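Local coordinates for ATP phosphoribosyltransferase regulatory subunit (Lactococcus lactis, PDB 1Z7M), which acts as the regulatory subunit, a class-II aminoacyl-tRNA synthetase relative that assembles with HisG and is required for the first step of histidine biosynthesis, at residues Tyr120-Ile126 and Glu139-Ile145; Ile159-Ala163 and Ala320-Cys324; Leu105-Tyr109 and Glu146-Glu150; Gln81-Phe85 and Phe127-Lys131; Leu170-Lys174 and Ala333-Gln337. All coordinates share one frame. Residues are numbered along the deposited sequence.

Interaction 1 (Tyr120-Ile126 and Glu139-Ile145); sequences YSYFGKI and ENYQIGI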
# COMPACT_ATOMS: atom_id res chain seq x y z
N TYR B 120 -0.35 9.08 -32.62
CA TYR B 120 0.33 9.20 -31.34
C TYR B 120 1.65 8.44 -31.26
O TYR B 120 1.84 7.42 -31.94
CB TYR B 120 -0.59 8.66 -30.24
CG TYR B 120 -1.83 9.48 -30.01
CD1 TYR B 120 -2.97 8.91 -29.44
CD2 TYR B 120 -1.85 10.84 -30.30
CE1 TYR B 120 -4.11 9.69 -29.16
CE2 TYR B 120 -2.97 11.62 -30.02
CZ TYR B 120 -4.09 11.04 -29.46
OH TYR B 120 -5.19 11.84 -29.21
N SER B 121 2.56 8.93 -30.44
CA SER B 121 3.82 8.24 -30.26
C SER B 121 4.18 8.30 -28.78
O SER B 121 3.68 9.16 -28.05
CB SER B 121 4.93 8.86 -31.11
OG SER B 121 5.11 10.23 -30.84
N TYR B 122 5.01 7.37 -28.32
CA TYR B 122 5.42 7.33 -26.93
C TYR B 122 6.84 6.79 -26.76
O TYR B 122 7.25 5.85 -27.45
CB TYR B 122 4.44 6.49 -26.12
CG TYR B 122 4.26 5.07 -26.63
CD1 TYR B 122 5.15 4.05 -26.28
CD2 TYR B 122 3.18 4.75 -27.45
CE1 TYR B 122 4.96 2.74 -26.73
CE2 TYR B 122 2.99 3.45 -27.90
CZ TYR B 122 3.88 2.45 -27.53
OH TYR B 122 3.66 1.17 -27.98
N PHE B 123 7.58 7.41 -25.84
CA PHE B 123 8.95 7.04 -25.53
C PHE B 123 9.05 6.95 -24.02
O PHE B 123 9.17 7.97 -23.34
CB PHE B 123 9.94 8.09 -26.03
CG PHE B 123 9.83 8.38 -27.50
CD1 PHE B 123 8.71 9.04 -28.02
CD2 PHE B 123 10.84 7.98 -28.37
CE1 PHE B 123 8.60 9.31 -29.37
CE2 PHE B 123 10.74 8.25 -29.73
CZ PHE B 123 9.62 8.91 -30.23
N GLY B 124 9.01 5.74 -23.49
CA GLY B 124 9.09 5.60 -22.05
C GLY B 124 9.08 4.15 -21.65
O GLY B 124 9.22 3.27 -22.50
N LYS B 125 8.89 3.89 -20.37
CA LYS B 125 8.90 2.51 -19.92
C LYS B 125 7.69 2.06 -19.13
O LYS B 125 7.01 2.85 -18.49
CB LYS B 125 10.16 2.24 -19.12
CG LYS B 125 10.38 3.19 -18.00
CD LYS B 125 11.58 2.81 -17.15
CE LYS B 125 12.89 2.99 -17.89
NZ LYS B 125 14.04 2.82 -16.94
N ILE B 126 7.42 0.75 -19.23
CA ILE B 126 6.33 0.08 -18.54
C ILE B 126 7.01 -0.77 -17.48
O ILE B 126 8.19 -1.07 -17.61
CB ILE B 126 5.52 -0.85 -19.47
CG1 ILE B 126 6.45 -1.86 -20.13
CG2 ILE B 126 4.78 -0.05 -20.49
CD1 ILE B 126 5.69 -2.97 -20.81
N GLU B 139 12.03 -3.38 -15.69
CA GLU B 139 11.92 -2.04 -16.26
C GLU B 139 12.11 -2.19 -17.78
O GLU B 139 13.19 -2.54 -18.27
CB GLU B 139 12.99 -1.12 -15.67
CG GLU B 139 12.45 0.11 -14.98
CD GLU B 139 13.44 0.69 -13.99
OE1 GLU B 139 13.74 -0.00 -12.99
OE2 GLU B 139 13.93 1.82 -14.21
N ASN B 140 11.04 -1.93 -18.52
CA ASN B 140 11.01 -2.09 -19.97
C ASN B 140 10.75 -0.82 -20.71
O ASN B 140 9.65 -0.26 -20.62
CB ASN B 140 9.92 -3.08 -20.33
CG ASN B 140 10.11 -4.40 -19.65
OD1 ASN B 140 9.16 -4.98 -19.15
ND2 ASN B 140 11.33 -4.90 -19.65
N TYR B 141 11.74 -0.39 -21.47
CA TYR B 141 11.66 0.83 -22.27
C TYR B 141 11.11 0.49 -23.64
O TYR B 141 11.63 -0.37 -24.34
CB TYR B 141 13.05 1.43 -22.45
CG TYR B 141 13.03 2.90 -22.74
CD1 TYR B 141 13.17 3.83 -21.72
CD2 TYR B 141 12.87 3.38 -24.05
CE1 TYR B 141 13.17 5.20 -21.99
CE2 TYR B 141 12.85 4.76 -24.32
CZ TYR B 141 13.01 5.65 -23.29
OH TYR B 141 12.99 7.00 -23.53
N GLN B 142 10.04 1.16 -24.04
CA GLN B 142 9.48 0.88 -25.33
C GLN B 142 9.32 2.18 -26.07
O GLN B 142 9.35 3.26 -25.47
CB GLN B 142 8.12 0.24 -25.17
CG GLN B 142 8.07 -0.81 -24.12
CD GLN B 142 6.69 -1.43 -24.00
OE1 GLN B 142 5.69 -0.73 -23.98
NE2 GLN B 142 6.65 -2.75 -23.92
N ILE B 143 9.19 2.06 -27.40
CA ILE B 143 8.95 3.20 -28.30
C ILE B 143 7.89 2.68 -29.28
O ILE B 143 8.05 1.63 -29.88
CB ILE B 143 10.19 3.64 -29.11
CG1 ILE B 143 11.33 4.01 -28.18
CG2 ILE B 143 9.85 4.86 -29.91
CD1 ILE B 143 12.57 4.51 -28.89
N GLY B 144 6.79 3.41 -29.43
CA GLY B 144 5.77 2.93 -30.32
C GLY B 144 4.84 4.02 -30.79
O GLY B 144 4.95 5.16 -30.35
N ILE B 145 3.94 3.66 -31.70
CA ILE B 145 2.96 4.61 -32.25
C ILE B 145 1.59 3.96 -32.35
O ILE B 145 1.47 2.74 -32.39
CB ILE B 145 3.37 5.08 -33.67
CG1 ILE B 145 3.58 3.85 -34.56
CG2 ILE B 145 4.63 5.93 -33.61
CD1 ILE B 145 3.78 4.20 -36.00

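Interaction 2 (Ile159-Ala163 and Ala320-Cys324); sequences ILSLA and AIGFC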
# COMPACT_ATOMS: atom_id res chain seq x y z
N ILE B 159 1.13 2.04 -41.18
CA ILE B 159 1.80 1.44 -40.03
C ILE B 159 2.87 0.42 -40.45
O ILE B 159 3.99 0.49 -39.98
CB ILE B 159 0.75 0.80 -39.08
CG1 ILE B 159 -0.17 1.89 -38.51
CG2 ILE B 159 1.43 0.09 -37.93
CD1 ILE B 159 0.49 2.81 -37.50
N LEU B 160 2.52 -0.50 -41.35
CA LEU B 160 3.48 -1.52 -41.82
C LEU B 160 4.71 -0.89 -42.45
O LEU B 160 5.83 -1.35 -42.28
CB LEU B 160 2.82 -2.41 -42.87
CG LEU B 160 2.10 -3.65 -42.36
CD1 LEU B 160 1.27 -4.24 -43.47
CD2 LEU B 160 3.12 -4.64 -41.86
N SER B 161 4.47 0.17 -43.21
CA SER B 161 5.53 0.89 -43.88
C SER B 161 6.47 1.51 -42.84
O SER B 161 7.68 1.27 -42.85
CB SER B 161 4.90 1.97 -44.75
OG SER B 161 5.62 2.09 -45.96
N LEU B 162 5.88 2.30 -41.94
CA LEU B 162 6.61 2.98 -40.87
C LEU B 162 7.44 2.00 -40.08
O LEU B 162 8.62 2.22 -39.86
CB LEU B 162 5.63 3.65 -39.92
CG LEU B 162 5.82 5.14 -39.68
CD1 LEU B 162 4.75 5.64 -38.70
CD2 LEU B 162 7.21 5.40 -39.14
N ALA B 163 6.81 0.92 -39.65
CA ALA B 163 7.48 -0.13 -38.89
C ALA B 163 8.76 -0.57 -39.60
O ALA B 163 9.81 -0.73 -38.99
CB ALA B 163 6.55 -1.31 -38.69
N ALA B 320 -8.13 1.08 -35.28
CA ALA B 320 -7.05 1.31 -34.33
C ALA B 320 -5.90 0.33 -34.60
O ALA B 320 -6.08 -0.88 -34.58
CB ALA B 320 -7.54 1.19 -32.91
N ILE B 321 -4.72 0.87 -34.85
CA ILE B 321 -3.58 0.02 -35.13
C ILE B 321 -2.30 0.72 -34.70
O ILE B 321 -2.25 1.95 -34.62
CB ILE B 321 -3.54 -0.35 -36.67
CG1 ILE B 321 -2.30 -1.18 -36.98
CG2 ILE B 321 -3.57 0.91 -37.54
CD1 ILE B 321 -2.30 -1.72 -38.40
N GLY B 322 -1.28 -0.06 -34.39
CA GLY B 322 -0.02 0.51 -33.97
C GLY B 322 0.99 -0.57 -33.74
O GLY B 322 0.74 -1.74 -34.01
N PHE B 323 2.16 -0.18 -33.25
CA PHE B 323 3.19 -1.15 -32.95
C PHE B 323 4.06 -0.62 -31.82
O PHE B 323 3.95 0.55 -31.44
CB PHE B 323 4.01 -1.51 -34.21
CG PHE B 323 4.85 -0.40 -34.75
CD1 PHE B 323 6.03 -0.02 -34.13
CD2 PHE B 323 4.48 0.25 -35.93
CE1 PHE B 323 6.83 0.98 -34.67
CE2 PHE B 323 5.27 1.25 -36.48
CZ PHE B 323 6.45 1.62 -35.85
N CYS B 324 4.92 -1.49 -31.30
CA CYS B 324 5.77 -1.12 -30.18
C CYS B 324 7.16 -1.69 -30.29
O CYS B 324 7.34 -2.84 -30.70
CB CYS B 324 5.11 -1.61 -28.90
SG CYS B 324 6.22 -1.76 -27.53

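Interaction 3 (Leu105-Tyr109 and Glu146-Glu150); sequences LVRLY and ELFGE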
# COMPACT_ATOMS: atom_id res chain seq x y z
N LEU B 105 -3.30 5.61 -24.43
CA LEU B 105 -3.35 6.39 -25.65
C LEU B 105 -4.71 6.20 -26.30
O LEU B 105 -5.23 7.09 -26.98
CB LEU B 105 -2.24 5.96 -26.61
CG LEU B 105 -0.78 6.04 -26.16
CD1 LEU B 105 0.12 6.10 -27.36
CD2 LEU B 105 -0.56 7.27 -25.32
N VAL B 106 -5.29 5.02 -26.12
CA VAL B 106 -6.59 4.75 -26.70
C VAL B 106 -7.63 5.55 -25.94
O VAL B 106 -8.62 6.00 -26.52
CB VAL B 106 -6.94 3.27 -26.64
CG1 VAL B 106 -8.39 3.06 -26.98
CG2 VAL B 106 -6.08 2.51 -27.62
N ARG B 107 -7.42 5.74 -24.64
CA ARG B 107 -8.35 6.52 -23.83
C ARG B 107 -8.29 7.98 -24.27
O ARG B 107 -9.32 8.64 -24.43
CB ARG B 107 -7.99 6.40 -22.35
CG ARG B 107 -8.88 7.22 -21.42
CD ARG B 107 -8.43 7.07 -19.98
NE ARG B 107 -7.04 7.48 -19.81
CZ ARG B 107 -6.24 7.03 -18.85
NH1 ARG B 107 -6.70 6.14 -17.97
NH2 ARG B 107 -4.99 7.45 -18.77
N LEU B 108 -7.07 8.48 -24.46
CA LEU B 108 -6.87 9.86 -24.88
C LEU B 108 -7.69 10.13 -26.15
O LEU B 108 -8.33 11.18 -26.30
CB LEU B 108 -5.39 10.12 -25.17
CG LEU B 108 -5.04 11.48 -25.77
CD1 LEU B 108 -5.52 12.56 -24.85
CD2 LEU B 108 -3.56 11.61 -26.00
N TYR B 109 -7.69 9.16 -27.05
CA TYR B 109 -8.41 9.30 -28.30
C TYR B 109 -9.92 9.41 -28.08
O TYR B 109 -10.63 10.00 -28.90
CB TYR B 109 -8.09 8.12 -29.20
CG TYR B 109 -8.81 8.21 -30.50
CD1 TYR B 109 -8.56 9.26 -31.38
CD2 TYR B 109 -9.80 7.29 -30.84
CE1 TYR B 109 -9.27 9.39 -32.57
CE2 TYR B 109 -10.52 7.40 -32.03
CZ TYR B 109 -10.25 8.46 -32.89
OH TYR B 109 -10.96 8.56 -34.06
N GLU B 146 0.55 4.79 -32.37
CA GLU B 146 -0.83 4.31 -32.47
C GLU B 146 -1.54 5.12 -33.54
O GLU B 146 -1.40 6.34 -33.60
CB GLU B 146 -1.56 4.50 -31.15
CG GLU B 146 -0.92 3.84 -29.96
CD GLU B 146 -0.96 2.32 -30.04
OE1 GLU B 146 -2.04 1.79 -30.36
OE2 GLU B 146 0.08 1.66 -29.78
N LEU B 147 -2.32 4.45 -34.38
CA LEU B 147 -3.05 5.14 -35.42
C LEU B 147 -4.54 4.98 -35.13
O LEU B 147 -5.03 3.86 -35.05
CB LEU B 147 -2.69 4.55 -36.77
CG LEU B 147 -2.39 5.58 -37.86
CD1 LEU B 147 -2.14 4.88 -39.16
CD2 LEU B 147 -3.56 6.55 -37.98
N PHE B 148 -5.24 6.09 -34.95
CA PHE B 148 -6.68 6.03 -34.65
C PHE B 148 -7.51 6.88 -35.61
O PHE B 148 -7.13 8.00 -35.93
CB PHE B 148 -6.97 6.55 -33.24
CG PHE B 148 -6.29 5.78 -32.15
CD1 PHE B 148 -5.64 6.45 -31.13
CD2 PHE B 148 -6.34 4.39 -32.13
CE1 PHE B 148 -5.04 5.76 -30.09
CE2 PHE B 148 -5.75 3.69 -31.09
CZ PHE B 148 -5.10 4.37 -30.07
N GLY B 149 -8.65 6.35 -36.04
CA GLY B 149 -9.53 7.10 -36.92
C GLY B 149 -9.37 6.93 -38.41
O GLY B 149 -10.35 6.70 -39.12
N GLU B 150 -8.14 7.07 -38.90
CA GLU B 150 -7.84 6.94 -40.31
C GLU B 150 -8.55 5.72 -40.89
O GLU B 150 -8.93 4.81 -40.16
CB GLU B 150 -6.33 6.82 -40.52
CG GLU B 150 -5.86 6.96 -41.96
CD GLU B 150 -6.01 8.39 -42.48
OE1 GLU B 150 -5.38 9.30 -41.89
OE2 GLU B 150 -6.76 8.59 -43.47

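Interaction 4 (Gln81-Phe85 and Phe127-Lys131); sequences QEKMF and FRKEK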
# COMPACT_ATOMS: atom_id res chain seq x y z
N GLN B 81 -3.01 -9.57 -12.93
CA GLN B 81 -2.64 -8.78 -11.77
C GLN B 81 -1.37 -9.12 -11.05
O GLN B 81 -0.87 -8.34 -10.25
CB GLN B 81 -3.76 -8.76 -10.73
CG GLN B 81 -4.51 -7.46 -10.71
CD GLN B 81 -5.44 -7.34 -9.52
OE1 GLN B 81 -5.00 -7.37 -8.36
NE2 GLN B 81 -6.75 -7.21 -9.79
N GLU B 82 -0.83 -10.30 -11.33
CA GLU B 82 0.39 -10.73 -10.68
C GLU B 82 1.66 -10.00 -11.09
O GLU B 82 2.55 -9.81 -10.27
CB GLU B 82 0.59 -12.22 -10.91
CG GLU B 82 -0.60 -13.06 -10.56
CD GLU B 82 -0.44 -14.48 -11.06
OE1 GLU B 82 -1.37 -15.30 -10.88
OE2 GLU B 82 0.64 -14.78 -11.64
N LYS B 83 1.76 -9.59 -12.35
CA LYS B 83 2.96 -8.91 -12.82
C LYS B 83 2.92 -7.40 -12.63
O LYS B 83 3.82 -6.70 -13.08
CB LYS B 83 3.20 -9.21 -14.29
CG LYS B 83 3.38 -10.68 -14.63
CD LYS B 83 3.42 -10.87 -16.14
CE LYS B 83 3.75 -12.32 -16.51
NZ LYS B 83 5.14 -12.72 -16.09
N MET B 84 1.89 -6.90 -11.96
CA MET B 84 1.73 -5.47 -11.73
C MET B 84 2.12 -4.95 -10.35
O MET B 84 1.87 -5.59 -9.32
CB MET B 84 0.28 -5.07 -11.97
CG MET B 84 -0.19 -5.26 -13.37
SD MET B 84 -1.96 -5.03 -13.39
CE MET B 84 -2.37 -6.06 -14.77
N PHE B 85 2.74 -3.77 -10.33
CA PHE B 85 3.12 -3.13 -9.09
C PHE B 85 1.94 -2.29 -8.67
O PHE B 85 1.56 -1.36 -9.37
CB PHE B 85 4.32 -2.22 -9.27
CG PHE B 85 5.59 -2.94 -9.58
CD1 PHE B 85 5.91 -3.27 -10.89
CD2 PHE B 85 6.48 -3.26 -8.57
CE1 PHE B 85 7.10 -3.92 -11.18
CE2 PHE B 85 7.67 -3.91 -8.86
CZ PHE B 85 7.98 -4.24 -10.16
N PHE B 127 6.27 -1.15 -16.45
CA PHE B 127 6.83 -1.94 -15.36
C PHE B 127 6.07 -3.22 -15.10
O PHE B 127 4.91 -3.18 -14.66
CB PHE B 127 6.85 -1.11 -14.08
CG PHE B 127 7.40 0.27 -14.27
CD1 PHE B 127 6.59 1.31 -14.70
CD2 PHE B 127 8.76 0.53 -14.06
CE1 PHE B 127 7.12 2.58 -14.92
CE2 PHE B 127 9.29 1.79 -14.27
CZ PHE B 127 8.47 2.82 -14.71
N ARG B 128 6.71 -4.35 -15.36
CA ARG B 128 6.11 -5.67 -15.14
C ARG B 128 7.05 -6.41 -14.19
O ARG B 128 8.24 -6.11 -14.16
CB ARG B 128 6.02 -6.44 -16.47
CG ARG B 128 5.28 -5.71 -17.59
CD ARG B 128 5.65 -6.26 -19.00
NE ARG B 128 4.58 -7.02 -19.64
CZ ARG B 128 3.41 -6.53 -20.05
NH1 ARG B 128 3.11 -5.24 -19.90
NH2 ARG B 128 2.52 -7.33 -20.62
N LYS B 129 6.53 -7.36 -13.43
CA LYS B 129 7.36 -8.13 -12.50
C LYS B 129 7.89 -9.39 -13.14
O LYS B 129 7.18 -10.06 -13.90
CB LYS B 129 6.57 -8.53 -11.26
CG LYS B 129 6.31 -7.42 -10.31
CD LYS B 129 5.51 -7.95 -9.18
CE LYS B 129 5.31 -6.89 -8.14
NZ LYS B 129 4.40 -7.39 -7.07
N GLU B 130 9.13 -9.74 -12.82
CA GLU B 130 9.73 -10.95 -13.36
C GLU B 130 10.41 -11.71 -12.22
O GLU B 130 10.63 -11.14 -11.17
CB GLU B 130 10.73 -10.59 -14.46
CG GLU B 130 10.08 -10.05 -15.73
CD GLU B 130 9.18 -11.07 -16.45
OE1 GLU B 130 8.22 -10.64 -17.13
OE2 GLU B 130 9.44 -12.29 -16.34
N LYS B 131 10.72 -12.99 -12.40
CA LYS B 131 11.36 -13.74 -11.33
C LYS B 131 12.81 -13.35 -11.12
O LYS B 131 13.50 -12.99 -12.07
CB LYS B 131 11.23 -15.24 -11.59
CG LYS B 131 9.79 -15.69 -11.57
CD LYS B 131 9.64 -17.20 -11.52
CE LYS B 131 8.19 -17.55 -11.18
NZ LYS B 131 7.92 -19.03 -11.14

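Interaction 5 (Leu170-Lys174 and Ala333-Gln337); sequences LGLNK and ALERQ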
# COMPACT_ATOMS: atom_id res chain seq x y z
N LEU B 170 17.35 1.13 -36.50
CA LEU B 170 17.99 0.35 -35.44
C LEU B 170 19.19 -0.25 -36.16
O LEU B 170 19.04 -0.85 -37.21
CB LEU B 170 17.05 -0.76 -34.98
CG LEU B 170 15.55 -0.42 -34.91
CD1 LEU B 170 14.78 -1.66 -34.54
CD2 LEU B 170 15.31 0.70 -33.90
N GLY B 171 20.38 -0.11 -35.61
CA GLY B 171 21.53 -0.65 -36.32
C GLY B 171 21.65 -2.16 -36.31
O GLY B 171 22.75 -2.68 -36.14
N LEU B 172 20.55 -2.87 -36.51
CA LEU B 172 20.57 -4.33 -36.50
C LEU B 172 20.80 -4.91 -37.89
O LEU B 172 20.05 -4.61 -38.82
CB LEU B 172 19.26 -4.84 -35.93
CG LEU B 172 18.97 -4.40 -34.51
CD1 LEU B 172 17.55 -4.77 -34.16
CD2 LEU B 172 19.93 -5.06 -33.56
N ASN B 173 21.82 -5.76 -38.03
CA ASN B 173 22.16 -6.37 -39.32
C ASN B 173 21.19 -7.42 -39.86
O ASN B 173 20.65 -7.25 -40.95
CB ASN B 173 23.55 -7.00 -39.27
CG ASN B 173 24.58 -6.10 -38.63
OD1 ASN B 173 24.58 -4.88 -38.85
ND2 ASN B 173 25.49 -6.69 -37.85
N LYS B 174 20.97 -8.50 -39.12
CA LYS B 174 20.06 -9.55 -39.59
C LYS B 174 18.69 -9.60 -38.89
O LYS B 174 18.55 -10.16 -37.79
CB LYS B 174 20.76 -10.91 -39.46
CG LYS B 174 19.95 -12.07 -40.00
CD LYS B 174 20.77 -13.33 -40.03
CE LYS B 174 22.01 -13.14 -40.91
NZ LYS B 174 22.90 -14.33 -40.90
N ALA B 333 20.54 -6.75 -28.29
CA ALA B 333 20.89 -7.34 -29.57
C ALA B 333 22.01 -6.57 -30.25
O ALA B 333 22.85 -7.16 -30.92
CB ALA B 333 19.67 -7.40 -30.49
N LEU B 334 22.01 -5.25 -30.08
CA LEU B 334 23.06 -4.43 -30.67
C LEU B 334 24.39 -4.77 -30.03
O LEU B 334 25.43 -4.62 -30.64
CB LEU B 334 22.76 -2.95 -30.47
CG LEU B 334 21.63 -2.37 -31.30
CD1 LEU B 334 21.21 -1.06 -30.70
CD2 LEU B 334 22.06 -2.19 -32.73
N GLU B 335 24.36 -5.21 -28.78
CA GLU B 335 25.59 -5.56 -28.12
C GLU B 335 26.11 -6.91 -28.57
O GLU B 335 27.27 -7.02 -28.97
CB GLU B 335 25.40 -5.55 -26.61
CG GLU B 335 25.47 -4.17 -26.03
CD GLU B 335 25.26 -4.17 -24.55
OE1 GLU B 335 25.90 -5.00 -23.86
OE2 GLU B 335 24.47 -3.33 -24.06
N ARG B 336 25.26 -7.93 -28.51
CA ARG B 336 25.68 -9.26 -28.95
C ARG B 336 26.22 -9.13 -30.37
O ARG B 336 27.30 -9.64 -30.68
CB ARG B 336 24.50 -10.23 -28.93
CG ARG B 336 24.00 -10.58 -27.53
CD ARG B 336 22.99 -11.72 -27.58
NE ARG B 336 23.59 -12.95 -28.13
CZ ARG B 336 22.90 -14.05 -28.46
NH1 ARG B 336 21.58 -14.09 -28.30
NH2 ARG B 336 23.54 -15.10 -28.94
N GLN B 337 25.46 -8.43 -31.21
CA GLN B 337 25.82 -8.22 -32.60
C GLN B 337 27.25 -7.68 -32.77
O GLN B 337 27.99 -8.11 -33.66
CB GLN B 337 24.83 -7.24 -33.23
CG GLN B 337 24.86 -7.17 -34.75
CD GLN B 337 23.88 -6.15 -35.30
OE1 GLN B 337 24.06 -4.94 -35.14
NE2 GLN B 337 22.82 -6.63 -35.94

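Interaction 1 (Tyr120-Ile126 and Glu139-Ile145)
Strands 120-126 and 139-145 are the arms of an antiparallel beta hairpin, consistent with the motif 2 hairpin of class-II aminoacyl-tRNA synthetases. Paired backbone hydrogen bonds link Tyr-122 with Gly-144, Gly-124 with Gln-142 and Ile-126 with Asn-140, and side chains leave the ribbon alternately on its two faces. On the face of Phe-123, Tyr-141 and Ile-143, which helix 33-52 covers, Phe-123 takes an m rotamer and receives Ile-143 CG2 over its ring, 3.5 Å from Phe-123 CE2. Tyr-141, in t, lays its ring beneath Gly-124, whose CA makes a CH-pi contact, and its hydroxyl bonds to Glu-43 and Arg-40. Lys-125, p at chi1 and chi3 and t at chi2 and chi4, passes the edge of that ring with CE 3.9 Å from Tyr-141 CD1. It ends in a salt bridge, Lys-125 NZ to Glu-139 OE2 at 2.9 Å; Glu-139 OE2 also bonds to Ser-62 of the second subunit, tying the hairpin to that subunit. On the other face, Ile-126, also p, swings CD1 to 3.3 Å from Gln-142 NE2. Tyr-122 adopts p as well, which folds its ring across the partner strand. Gly-144 CA sits over this ring, and an ideal CB there would clash, lying 2.2 Å from Tyr-122 OH.

Interaction 2 (Ile159-Ala163 and Ala320-Cys324)
Helix 159-163 runs almost parallel to strand 320-324, with an 11° angle between their directions and axes 8.9 Å apart at closest approach. The backbone of the strand is nearly fully extended at Gly-322, where the CA atoms of Ile-159 and Gly-322 come within 6.4 Å. Ile-159 faces the strand backbone at this point, its CG2 lying 4.2 Å from Gly-322 CA. Ile-159 also bridges the flanking residues: its CG1 is 3.7 Å from Ile-321 CG2, and its CG2 is 3.7 Å from Phe-323 CD2. Phe-323, in the p rotamer, presents one ring face to Ala-163 CB, a CH-pi contact with CB 4.0 Å from the centroid, while Leu-162 CB and Ile-159 CG2 meet its edge. Phe-290 and Ile-145 of other strands extend this packing of helix 152-169 against the central sheet. The side chains that meet are all apolar, and no polar pairing joins the segments, so helix and sheet are held by van der Waals fit in the buried core.

Interaction 3 (Leu105-Tyr109 and Glu146-Glu150)
Phe-148 dominates the packing of helix 105-109 against the end of strand 146-148, with 105 Å² of its surface covered. Its ring slots between the residues of one helical turn: CZ lies 3.2 Å from Val-106 CG2, CE1 lies 3.4 Å from the carbonyl Leu-105 O, and CD1 lies 3.5 Å from Tyr-109 CB. Tyr-109, the next most buried at 66 Å², has a t rotamer that carries its ring across the strand. Phe-148 CB then sits squarely over the tyrosine face, 3.5 Å from its centroid and 4° off the normal, and the two rings meet obliquely with centroids 5.1 Å apart. Farther along, Tyr-109 OH is 3.5 Å from Gly-149 CA and makes a weak hydrogen bond to Thr-116 O. At Gly-149 the chain turns with positive phi, and a CB at these backbone angles would collide with the carbonyl O of Phe-148 and crowd Tyr-109 OH, so glycine fits here. Leu-105, third with 42 Å², packs CD1 at 3.6 Å against the aliphatic CG of Glu-146, whose carboxylate is hydrogen-bonded by Tyr-307 and, weakly, by Thr-102. Leu-311 of helix 308-312 adds to the packing on Val-106, Tyr-109 and Phe-148. The contact thus seats helix 102-111 on the central sheet through aromatic and aliphatic packing, while the polar ends of Tyr-109 and Glu-146 find partners elsewhere.

Interaction 4 (Gln81-Phe85 and Phe127-Lys131)
A single backbone hydrogen bond joins these two irregular segments: Lys-129 N donates to Lys-83 O at 2.8 Å. The same carbonyl also accepts a CA-H...O contact, with Arg-128 CA 3.2 Å from Lys-83 O, so one acceptor gathers two neighbouring groups where the chains pass closest, the CA atoms of Lys-83 and Lys-129 being 4.5 Å apart. Neighbouring backbone groups are served from outside the pair: Phe-85 bonds to Leu-97, Phe-127 to Arg-98 and Arg-128 to Thr-138. Two ion pairs are loosely matched: Lys-83 NZ and Glu-130 OE1 form a long salt bridge at 3.9 Å, and Glu-130 has a second, weak ion pair with Arg-136. Glu-82 OE2 accepts a hydrogen bond from Asn-80 ND2. The guanidinium of Arg-128 makes a cation-pi contact with Tyr-99. Lys-129 uses its aliphatic part instead, laying CG over the face of the Phe-85 ring, 3.6 Å from Phe-85 CZ; its NZ, 5.3 Å from the ring centroid, adds at most a weak attraction. Phe-85 also stacks on Phe-63 of the second subunit, so the contact adjoins the interface with that subunit. From Phe-127, the last residue of strand 118-127, the chain runs through Arg-128 to Glu-130 into the hairpin loop, consistent with the motif 2 loop characteristic of the class-II synthetase fold.

Interaction 5 (Leu170-Lys174 and Ala333-Gln337)
This is a partly buried loop-to-helix contact near the periphery of the fold, joining the turn that leads from helix 152-169 into strand 175-181 to the C-terminal helix 327-338. That helix follows strand 320-326, in the strand-helix order of class-II synthetase motif 3. Leu-172 forms the apolar centre: its CD2 lies 3.9 Å from Ala-333 CB and 3.7 Å from Leu-334 CD2, and Ile-330 and Ile-301 also pack on it. Leu-334 reaches on to the loop backbone, where its CD2 is 3.5 Å from Gly-171 O. One helical turn after Ala-333, Gln-337 has 82 Å² of its surface covered, the most of any residue here. Its side chain is extended, with chi1 and chi2 both t, and brings the amide in among Gly-171, Leu-172 and Asn-173. Ile-42 of helix 33-52 touches both Leu-170 and Leu-334 from another side. The loop is thus anchored to the helix by apolar contact of Leu-172 with Ala-333 and Leu-334, with a polar amide at the more exposed edge.

Overall arrangement
Interactions 1, 2 and 3 are buried and share one mixed sheet: strand 139-148 serves interactions 1 and 3, and its neighbour 320-326 serves interaction 2. Backbone pairing between these strands links them, including a probable hydrogen bond from Phe-323 N to Ile-145 O (3.1 Å). Interaction 1 is held by strand pairing, whereas interactions 2 and 3 are apolar packings of helices on opposite faces of that sheet. Interaction 4 continues from the tip of the hairpin into partly exposed loops, with one hydrogen bond and loose charge pairs. Interaction 5, also partly exposed, lies about 28 Å from interaction 4 between centres, just past the C-terminal end of helix 152-169 and in the helix that follows strand 320-326.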